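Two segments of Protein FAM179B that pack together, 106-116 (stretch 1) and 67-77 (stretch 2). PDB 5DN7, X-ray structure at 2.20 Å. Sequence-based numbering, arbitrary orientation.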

# COMPACT_ATOMS: atom_id res chain seq x y z
N GLY A 106 4.79 10.78 -3.63
CA GLY A 106 5.26 10.84 -2.25
C GLY A 106 4.17 11.14 -1.24
O GLY A 106 3.96 10.35 -0.31
N PRO A 107 3.51 12.30 -1.38
CA PRO A 107 2.34 12.67 -0.57
C PRO A 107 1.23 11.61 -0.57
O PRO A 107 0.73 11.27 0.51
CB PRO A 107 1.86 13.96 -1.24
CG PRO A 107 3.08 14.58 -1.75
CD PRO A 107 3.98 13.44 -2.20
N VAL A 108 0.84 11.09 -1.73
CA VAL A 108 -0.24 10.12 -1.76
C VAL A 108 0.19 8.86 -1.00
O VAL A 108 -0.60 8.28 -0.24
CB VAL A 108 -0.69 9.77 -3.20
CG1 VAL A 108 -1.69 8.60 -3.21
CG2 VAL A 108 -1.32 10.98 -3.86
N ILE A 109 1.44 8.44 -1.16
CA ILE A 109 1.90 7.26 -0.42
C ILE A 109 2.00 7.52 1.10
O ILE A 109 1.67 6.64 1.88
CB ILE A 109 3.26 6.73 -0.97
CG1 ILE A 109 3.02 5.92 -2.24
CG2 ILE A 109 3.95 5.82 0.05
CD1 ILE A 109 4.28 5.24 -2.81
N ALA A 110 2.40 8.71 1.52
CA ALA A 110 2.45 8.99 2.96
C ALA A 110 1.03 8.94 3.53
O ALA A 110 0.76 8.30 4.59
CB ALA A 110 3.09 10.34 3.23
N ALA A 111 0.11 9.57 2.80
CA ALA A 111 -1.31 9.55 3.17
C ALA A 111 -1.81 8.12 3.29
O ALA A 111 -2.52 7.77 4.24
CB ALA A 111 -2.15 10.33 2.17
N SER A 112 -1.44 7.27 2.36
CA SER A 112 -1.94 5.90 2.38
C SER A 112 -1.30 5.05 3.48
O SER A 112 -1.95 4.16 4.06
CB SER A 112 -1.73 5.27 1.01
OG SER A 112 -2.43 6.04 0.03
N VAL A 113 -0.04 5.31 3.79
CA VAL A 113 0.63 4.56 4.83
C VAL A 113 0.01 4.91 6.20
O VAL A 113 -0.15 4.01 7.06
CB VAL A 113 2.15 4.83 4.86
CG1 VAL A 113 2.78 4.23 6.13
CG2 VAL A 113 2.81 4.25 3.61
N LYS A 114 -0.33 6.18 6.41
CA LYS A 114 -0.99 6.57 7.66
C LYS A 114 -2.17 5.66 8.07
O LYS A 114 -2.28 5.29 9.23
CB LYS A 114 -1.49 8.01 7.56
CG LYS A 114 -2.17 8.48 8.84
CD LYS A 114 -2.78 9.86 8.70
CE LYS A 114 -1.72 10.93 8.50
NZ LYS A 114 -2.31 12.29 8.38
N VAL A 115 -3.05 5.30 7.12
CA VAL A 115 -4.25 4.54 7.46
C VAL A 115 -4.02 3.03 7.48
O VAL A 115 -4.94 2.27 7.74
CB VAL A 115 -5.42 4.84 6.49
CG1 VAL A 115 -5.81 6.31 6.57
CG2 VAL A 115 -5.08 4.41 5.04
N LEU A 116 -2.80 2.58 7.22
CA LEU A 116 -2.51 1.15 7.28
C LEU A 116 -2.58 0.58 8.70
O LEU A 116 -2.71 -0.64 8.89
CB LEU A 116 -1.14 0.86 6.70
CG LEU A 116 -0.83 1.15 5.24
CD1 LEU A 116 0.57 0.62 4.99
CD2 LEU A 116 -1.83 0.51 4.29
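Stretch 2 67-77: FISLLYNLLDD

The ammonium group of Lys 114 is gripped by three features of stretch 2 at once: it donates a hydrogen bond from NZ to the backbone Tyr 72 O (2.7 Å), forms a salt bridge from NZ to Asp 76 OD1 (3.0 Å, weak as a hydrogen bond), and sits over the face of the Tyr 72 ring in a cation-pi contact, NZ lying 3.3 Å from the ring centroid and 8° off the ring normal. Lys 114 CE adds a CH-pi contact, 3.8 Å from the centroid of the Tyr 72 ring. Stretch 2 enters as a helix already under way at Phe 67 and runs alongside the helix of stretch 1 in the same direction, the axes inclined by 10° and 9.9 Å apart at closest approach. A type I turn from Leu 74 to Asp 77, with Asp 77 N hydrogen-bonded to Leu 74 O (3.1 Å), carries Asp 76 to where its carboxylate meets the lysine. In register, Ile 68 lies opposite Pro 107, Tyr 72 opposite Ala 111 (CA to CA 5.5 Å) and Leu 75 opposite Val 115. At the close middle pair the edge of the Tyr 72 ring comes up to the backbone of Ala 111, CD1 standing 3.7 Å from Ala 111 CA, and CE1 reaches 4.0 Å from Ala 110 C. Tyr 72 (chi1 t) leaves its backbone sideways, yet its ring end comes nearer to stretch 1. Leu 75 (m, t) points toward stretch 1 and packs against both Ala 111 and Val 115, with CD1 3.9 Å from Ala 111 CB and CD2 4.0 Å from Val 115 CG1. Earlier along the helices the contact thins to Ile 68 CG2 against Pro 107 CB at 4.0 Å. In all, 448 Å² is buried, both sides summed.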

# COMPACT_ATOMS: atom_id res chain seq x y z
N PHE A 67 -4.92 20.88 -1.58
CA PHE A 67 -6.01 19.91 -1.50
C PHE A 67 -5.55 18.59 -0.88
O PHE A 67 -6.17 18.07 0.05
CB PHE A 67 -6.58 19.66 -2.90
CG PHE A 67 -7.85 18.84 -2.92
CD1 PHE A 67 -8.98 19.27 -2.25
CD2 PHE A 67 -7.91 17.67 -3.64
CE1 PHE A 67 -10.15 18.53 -2.27
CE2 PHE A 67 -9.08 16.93 -3.66
CZ PHE A 67 -10.19 17.36 -2.98
N ILE A 68 -4.46 18.06 -1.41
CA ILE A 68 -3.92 16.81 -0.92
C ILE A 68 -3.51 16.97 0.55
O ILE A 68 -3.72 16.06 1.35
CB ILE A 68 -2.72 16.34 -1.78
CG1 ILE A 68 -3.23 15.80 -3.12
CG2 ILE A 68 -1.93 15.26 -1.07
CD1 ILE A 68 -2.18 15.73 -4.20
N SER A 69 -2.99 18.14 0.90
CA SER A 69 -2.63 18.45 2.29
C SER A 69 -3.86 18.36 3.22
O SER A 69 -3.83 17.75 4.30
CB SER A 69 -1.98 19.84 2.35
OG SER A 69 -1.49 20.15 3.63
N LEU A 70 -4.96 18.96 2.76
CA LEU A 70 -6.24 18.87 3.45
C LEU A 70 -6.68 17.41 3.66
O LEU A 70 -7.03 17.01 4.79
CB LEU A 70 -7.31 19.61 2.65
CG LEU A 70 -8.69 19.53 3.28
CD1 LEU A 70 -8.66 20.24 4.63
CD2 LEU A 70 -9.72 20.15 2.36
N LEU A 71 -6.64 16.62 2.60
CA LEU A 71 -6.98 15.20 2.71
C LEU A 71 -6.08 14.49 3.73
O LEU A 71 -6.55 13.66 4.50
CB LEU A 71 -6.87 14.51 1.34
CG LEU A 71 -7.83 15.07 0.29
CD1 LEU A 71 -7.77 14.27 -1.00
CD2 LEU A 71 -9.25 15.14 0.80
N TYR A 72 -4.81 14.85 3.75
CA TYR A 72 -3.87 14.24 4.67
C TYR A 72 -4.26 14.57 6.10
O TYR A 72 -4.17 13.71 6.99
CB TYR A 72 -2.44 14.72 4.37
CG TYR A 72 -1.37 14.06 5.22
CD1 TYR A 72 -0.99 12.74 4.98
CD2 TYR A 72 -0.73 14.76 6.24
CE1 TYR A 72 -0.01 12.13 5.74
CE2 TYR A 72 0.26 14.16 7.01
CZ TYR A 72 0.62 12.83 6.75
OH TYR A 72 1.60 12.21 7.51
N ASN A 73 -4.69 15.78 6.36
CA ASN A 73 -5.19 16.10 7.66
C ASN A 73 -6.47 15.40 8.03
O ASN A 73 -6.65 15.01 9.13
CB ASN A 73 -5.23 17.60 7.88
CG ASN A 73 -3.85 18.21 7.91
OD1 ASN A 73 -3.61 19.21 7.28
ND2 ASN A 73 -2.95 17.61 8.64
N LEU A 74 -7.36 15.24 7.09
CA LEU A 74 -8.63 14.57 7.35
C LEU A 74 -8.44 13.10 7.74
O LEU A 74 -9.25 12.53 8.46
CB LEU A 74 -9.54 14.68 6.13
CG LEU A 74 -10.06 16.09 5.84
CD1 LEU A 74 -10.88 16.13 4.56
CD2 LEU A 74 -10.89 16.58 7.03
N LEU A 75 -7.35 12.50 7.29
CA LEU A 75 -7.06 11.11 7.64
C LEU A 75 -6.60 10.97 9.09
O LEU A 75 -6.40 9.86 9.58
CB LEU A 75 -6.01 10.52 6.70
CG LEU A 75 -6.43 10.43 5.24
CD1 LEU A 75 -5.26 9.96 4.42
CD2 LEU A 75 -7.63 9.49 5.07
N ASP A 76 -6.43 12.10 9.78
CA ASP A 76 -6.11 12.08 11.21
C ASP A 76 -7.34 11.99 12.09
O ASP A 76 -7.21 11.87 13.31
CB ASP A 76 -5.33 13.34 11.60
CG ASP A 76 -3.90 13.30 11.13
OD1 ASP A 76 -3.25 12.24 11.28
OD2 ASP A 76 -3.44 14.34 10.61
N ASP A 77 -8.51 12.05 11.48
CA ASP A 77 -9.76 12.00 12.24
C ASP A 77 -9.85 10.77 13.12
O ASP A 77 -9.43 9.68 12.71
CB ASP A 77 -10.95 12.02 11.29
CG ASP A 77 -12.13 12.73 11.89
OD1 ASP A 77 -12.86 12.11 12.71
OD2 ASP A 77 -12.33 13.91 11.53